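Local coordinates for protein caprin-2 (Danio rerio, PDB 4OUS) that probably acts in canonical Wnt signalling through its C1q domain, which assembles as a trimer and carries a calcium ion, at residues R44-F55 against A98-W109. The protein carries 1 engineered substitution. Residues are numbered along the deposited sequence; the frame is centred on the assembly and turned at random.
Sequences RFTCPATGAYVF and AVLQLFQGDQVW
Cys-47 O accepts the N-H of Gly-105 at 2.8 Å, and Cys-47 N gives a nearly straight bond to Asp-106 O. These bonds tie together two neighbouring connections, 47-50 and 103-106, each passing from one sheet of the C1q jelly-roll sandwich to the other. Strand 44-46 runs antiparallel to 107-109 in one sheet, and 51-55 to 98-102 in the other. The chain at 103-106 makes a type II turn, and Thr-50 OG1 accepts Gln-104 N.

Between the sheets, Val-108 CG1 sits over the centre of the Phe-55 ring, 3.7 Å from its centroid. Leu-102 CD1 meets the same ring at its edge and also touches Tyr-53 CD2.

At the far end of the 44-46 and 107-109 pair, the extended Arg-44 chain lays its guanidinium on one face of Trp-109, planes about 28° apart, a cation-pi stack. Trp-109 NE1 hydrogen-bonds to Asn-75 O. Arg-44 NH1 also makes a weak hydrogen bond to Gln-107 OE1. Cutting Arg-44 back to an alanine would probably take the cation off the indole and leave Gln-107 OE1 without this donor. Gln-107 CG stands beside its backbone N (chi1 -68°), and its extended chain runs alongside Thr-46. There NE2 donates to Thr-46 OG1 at 3.1 Å, with OG1 in the amide plane.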
loop_
_atom_site.group_PDB
_atom_site.type_symbol
_atom_site.label_atom_id
_atom_site.label_comp_id
_atom_site.label_asym_id
_atom_site.label_seq_id
_atom_site.Cartn_x
_atom_site.Cartn_y
_atom_site.Cartn_z
ATOM N N ARG A 44 -13.040 -1.489 14.796
ATOM C CA ARG A 44 -11.926 -1.004 15.603
ATOM C C ARG A 44 -10.930 -2.089 15.983
ATOM O O ARG A 44 -11.301 -3.185 16.426
ATOM C CB ARG A 44 -12.438 -0.333 16.884
ATOM C CG ARG A 44 -13.230 0.947 16.633
ATOM C CD ARG A 44 -13.835 1.509 17.913
ATOM N NE ARG A 44 -14.384 2.846 17.696
ATOM C CZ ARG A 44 -13.812 3.967 18.125
ATOM N NH1 ARG A 44 -12.678 3.917 18.809
ATOM N NH2 ARG A 44 -14.378 5.140 17.873
ATOM N N PHE A 45 -9.658 -1.750 15.814
ATOM C CA PHE A 45 -8.547 -2.486 16.397
ATOM C C PHE A 45 -8.216 -1.897 17.759
ATOM O O PHE A 45 -8.025 -0.687 17.866
ATOM C CB PHE A 45 -7.328 -2.401 15.482
ATOM C CG PHE A 45 -6.078 -2.966 16.089
ATOM C CD1 PHE A 45 -5.876 -4.332 16.131
ATOM C CD2 PHE A 45 -5.109 -2.136 16.621
ATOM C CE1 PHE A 45 -4.725 -4.863 16.685
ATOM C CE2 PHE A 45 -3.953 -2.660 17.174
ATOM C CZ PHE A 45 -3.763 -4.025 17.207
ATOM N N THR A 46 -8.141 -2.733 18.787
ATOM C CA THR A 46 -7.728 -2.265 20.103
ATOM C C THR A 46 -6.306 -2.721 20.382
ATOM O O THR A 46 -5.983 -3.901 20.245
ATOM C CB THR A 46 -8.674 -2.774 21.196
ATOM O OG1 THR A 46 -9.993 -2.287 20.927
ATOM C CG2 THR A 46 -8.238 -2.272 22.563
ATOM N N CYS A 47 -5.454 -1.779 20.769
ATOM C CA CYS A 47 -4.073 -2.097 21.086
ATOM C C CYS A 47 -3.977 -2.930 22.361
ATOM O O CYS A 47 -4.411 -2.477 23.417
ATOM C CB CYS A 47 -3.271 -0.812 21.247
ATOM S SG CYS A 47 -1.584 -1.068 21.761
ATOM N N PRO A 48 -3.393 -4.137 22.277
ATOM C CA PRO A 48 -3.270 -4.985 23.470
ATOM C C PRO A 48 -1.985 -4.757 24.255
ATOM O O PRO A 48 -1.857 -5.250 25.374
ATOM C CB PRO A 48 -3.274 -6.393 22.887
ATOM C CG PRO A 48 -2.566 -6.223 21.580
ATOM C CD PRO A 48 -3.000 -4.867 21.055
ATOM N N ALA A 49 -1.040 -4.041 23.657
ATOM C CA ALA A 49 0.273 -3.862 24.250
ATOM C C ALA A 49 0.942 -2.671 23.604
ATOM O O ALA A 49 0.982 -2.556 22.379
ATOM C CB ALA A 49 1.121 -5.114 24.078
ATOM N N THR A 50 1.447 -1.772 24.434
ATOM C CA THR A 50 2.128 -0.591 23.942
ATOM C C THR A 50 3.237 -1.009 22.982
ATOM O O THR A 50 3.953 -1.980 23.231
ATOM C CB THR A 50 2.660 0.229 25.121
ATOM O OG1 THR A 50 1.538 0.679 25.892
ATOM C CG2 THR A 50 3.471 1.425 24.657
ATOM N N GLY A 51 3.329 -0.316 21.852
ATOM C CA GLY A 51 4.312 -0.656 20.845
ATOM C C GLY A 51 4.044 0.040 19.529
ATOM O O GLY A 51 3.130 0.858 19.423
ATOM N N ALA A 52 4.855 -0.287 18.528
ATOM C CA ALA A 52 4.719 0.273 17.190
ATOM C C ALA A 52 3.953 -0.714 16.324
ATOM O O ALA A 52 4.268 -1.906 16.308
ATOM C CB ALA A 52 6.079 0.575 16.588
ATOM N N TYR A 53 2.954 -0.200 15.612
ATOM C CA TYR A 53 2.049 -0.990 14.785
ATOM C C TYR A 53 1.981 -0.418 13.374
ATOM O O TYR A 53 2.009 0.800 13.202
ATOM C CB TYR A 53 0.643 -1.011 15.399
ATOM C CG TYR A 53 0.538 -1.775 16.704
ATOM C CD1 TYR A 53 -0.039 -3.036 16.741
ATOM C CD2 TYR A 53 1.016 -1.241 17.898
ATOM C CE1 TYR A 53 -0.140 -3.749 17.924
ATOM C CE2 TYR A 53 0.923 -1.952 19.091
ATOM C CZ TYR A 53 0.340 -3.209 19.096
ATOM O OH TYR A 53 0.231 -3.940 20.258
ATOM N N VAL A 54 1.867 -1.292 12.381
ATOM C CA VAL A 54 1.730 -0.911 10.983
ATOM C C VAL A 54 0.286 -1.122 10.552
ATOM O O VAL A 54 -0.292 -2.164 10.850
ATOM C CB VAL A 54 2.661 -1.755 10.094
ATOM C CG1 VAL A 54 2.480 -1.400 8.626
ATOM C CG2 VAL A 54 4.107 -1.590 10.526
ATOM N N PHE A 55 -0.281 -0.136 9.854
ATOM C CA PHE A 55 -1.630 -0.232 9.290
ATOM C C PHE A 55 -1.603 0.060 7.805
ATOM O O PHE A 55 -0.841 0.913 7.357
ATOM C CB PHE A 55 -2.581 0.741 9.985
ATOM C CG PHE A 55 -2.733 0.456 11.435
ATOM C CD1 PHE A 55 -1.924 1.090 12.367
ATOM C CD2 PHE A 55 -3.626 -0.507 11.870
ATOM C CE1 PHE A 55 -2.022 0.788 13.710
ATOM C CE2 PHE A 55 -3.729 -0.811 13.206
ATOM C CZ PHE A 55 -2.925 -0.165 14.132
ATOM N N ALA A 98 0.227 3.656 7.688
ATOM C CA ALA A 98 0.914 4.396 8.739
ATOM C C ALA A 98 1.676 3.438 9.635
ATOM O O ALA A 98 1.306 2.271 9.762
ATOM C CB ALA A 98 -0.069 5.215 9.568
ATOM N N VAL A 99 2.748 3.934 10.245
ATOM C CA VAL A 99 3.376 3.240 11.360
ATOM C C VAL A 99 3.166 4.113 12.586
ATOM O O VAL A 99 3.638 5.251 12.630
ATOM C CB VAL A 99 4.877 2.977 11.150
ATOM C CG1 VAL A 99 5.413 2.095 12.276
ATOM C CG2 VAL A 99 5.119 2.336 9.796
ATOM N N LEU A 100 2.439 3.584 13.566
ATOM C CA LEU A 100 2.011 4.364 14.717
ATOM C C LEU A 100 2.510 3.785 16.021
ATOM O O LEU A 100 2.515 2.569 16.213
ATOM C CB LEU A 100 0.489 4.438 14.784
ATOM C CG LEU A 100 -0.250 4.999 13.572
ATOM C CD1 LEU A 100 -1.746 4.948 13.827
ATOM C CD2 LEU A 100 0.199 6.418 13.255
ATOM N N GLN A 101 2.897 4.677 16.929
ATOM C CA GLN A 101 3.174 4.323 18.308
ATOM C C GLN A 101 1.857 4.296 19.064
ATOM O O GLN A 101 1.211 5.333 19.216
ATOM C CB GLN A 101 4.131 5.334 18.940
ATOM C CG GLN A 101 4.427 5.080 20.405
ATOM C CD GLN A 101 5.244 3.826 20.614
ATOM O OE1 GLN A 101 6.261 3.616 19.952
ATOM N NE2 GLN A 101 4.801 2.978 21.534
ATOM N N LEU A 102 1.457 3.120 19.535
ATOM C CA LEU A 102 0.203 2.976 20.262
ATOM C C LEU A 102 0.459 2.644 21.720
ATOM O O LEU A 102 1.479 2.050 22.066
ATOM C CB LEU A 102 -0.670 1.885 19.647
ATOM C CG LEU A 102 -1.065 2.046 18.181
ATOM C CD1 LEU A 102 -1.933 0.873 17.767
ATOM C CD2 LEU A 102 -1.781 3.361 17.941
ATOM N N PHE A 103 -0.493 3.026 22.562
ATOM C CA PHE A 103 -0.511 2.622 23.958
ATOM C C PHE A 103 -1.625 1.628 24.162
ATOM O O PHE A 103 -2.641 1.689 23.469
ATOM C CB PHE A 103 -0.700 3.826 24.867
ATOM C CG PHE A 103 0.443 4.776 24.830
ATOM C CD1 PHE A 103 1.458 4.684 25.768
ATOM C CD2 PHE A 103 0.522 5.752 23.850
ATOM C CE1 PHE A 103 2.528 5.556 25.737
ATOM C CE2 PHE A 103 1.588 6.628 23.813
ATOM C CZ PHE A 103 2.594 6.528 24.758
ATOM N N GLN A 104 -1.439 0.711 25.104
ATOM C CA GLN A 104 -2.465 -0.277 25.394
ATOM C C GLN A 104 -3.811 0.410 25.593
ATOM O O GLN A 104 -3.923 1.389 26.335
ATOM C CB GLN A 104 -2.094 -1.103 26.624
ATOM C CG GLN A 104 -3.089 -2.217 26.907
ATOM C CD GLN A 104 -2.671 -3.103 28.060
ATOM O OE1 GLN A 104 -1.533 -3.041 28.524
ATOM N NE2 GLN A 104 -3.592 -3.940 28.526
ATOM N N GLY A 105 -4.824 -0.089 24.897
ATOM C CA GLY A 105 -6.158 0.472 24.994
ATOM C C GLY A 105 -6.512 1.440 23.877
ATOM O O GLY A 105 -7.692 1.693 23.638
ATOM N N ASP A 106 -5.507 1.997 23.200
ATOM C CA ASP A 106 -5.767 2.837 22.033
ATOM C C ASP A 106 -6.566 2.070 20.990
ATOM O O ASP A 106 -6.408 0.852 20.839
ATOM C CB ASP A 106 -4.468 3.323 21.387
ATOM C CG ASP A 106 -3.809 4.453 22.143
ATOM O OD1 ASP A 106 -4.438 5.027 23.058
ATOM O OD2 ASP A 106 -2.653 4.776 21.795
ATOM N N GLN A 107 -7.407 2.784 20.256
ATOM C CA GLN A 107 -8.171 2.158 19.188
ATOM C C GLN A 107 -7.869 2.790 17.840
ATOM O O GLN A 107 -7.762 4.013 17.723
ATOM C CB GLN A 107 -9.657 2.226 19.507
ATOM C CG GLN A 107 -10.017 1.340 20.694
ATOM C CD GLN A 107 -11.498 1.294 20.971
ATOM O OE1 GLN A 107 -12.180 2.315 20.910
ATOM N NE2 GLN A 107 -12.007 0.108 21.280
ATOM N N VAL A 108 -7.707 1.946 16.830
ATOM C CA VAL A 108 -7.402 2.406 15.488
ATOM C C VAL A 108 -8.511 1.896 14.572
ATOM O O VAL A 108 -8.923 0.734 14.673
ATOM C CB VAL A 108 -6.011 1.921 15.030
ATOM C CG1 VAL A 108 -5.741 2.325 13.592
ATOM C CG2 VAL A 108 -4.928 2.473 15.954
ATOM N N TRP A 109 -9.017 2.770 13.710
ATOM C CA TRP A 109 -10.204 2.467 12.926
ATOM C C TRP A 109 -10.249 3.373 11.708
ATOM O O TRP A 109 -9.530 4.374 11.648
ATOM C CB TRP A 109 -11.474 2.625 13.777
ATOM C CG TRP A 109 -11.613 3.943 14.509
ATOM C CD1 TRP A 109 -10.917 4.343 15.620
ATOM C CD2 TRP A 109 -12.520 5.008 14.196
ATOM N NE1 TRP A 109 -11.334 5.590 16.011
ATOM C CE2 TRP A 109 -12.316 6.021 15.154
ATOM C CE3 TRP A 109 -13.483 5.202 13.200
ATOM C CZ2 TRP A 109 -13.038 7.215 15.143
ATOM C CZ3 TRP A 109 -14.205 6.383 13.195
ATOM C CH2 TRP A 109 -13.976 7.377 14.159
HETATM O O HOH W 1 1.329 -2.482 27.382
#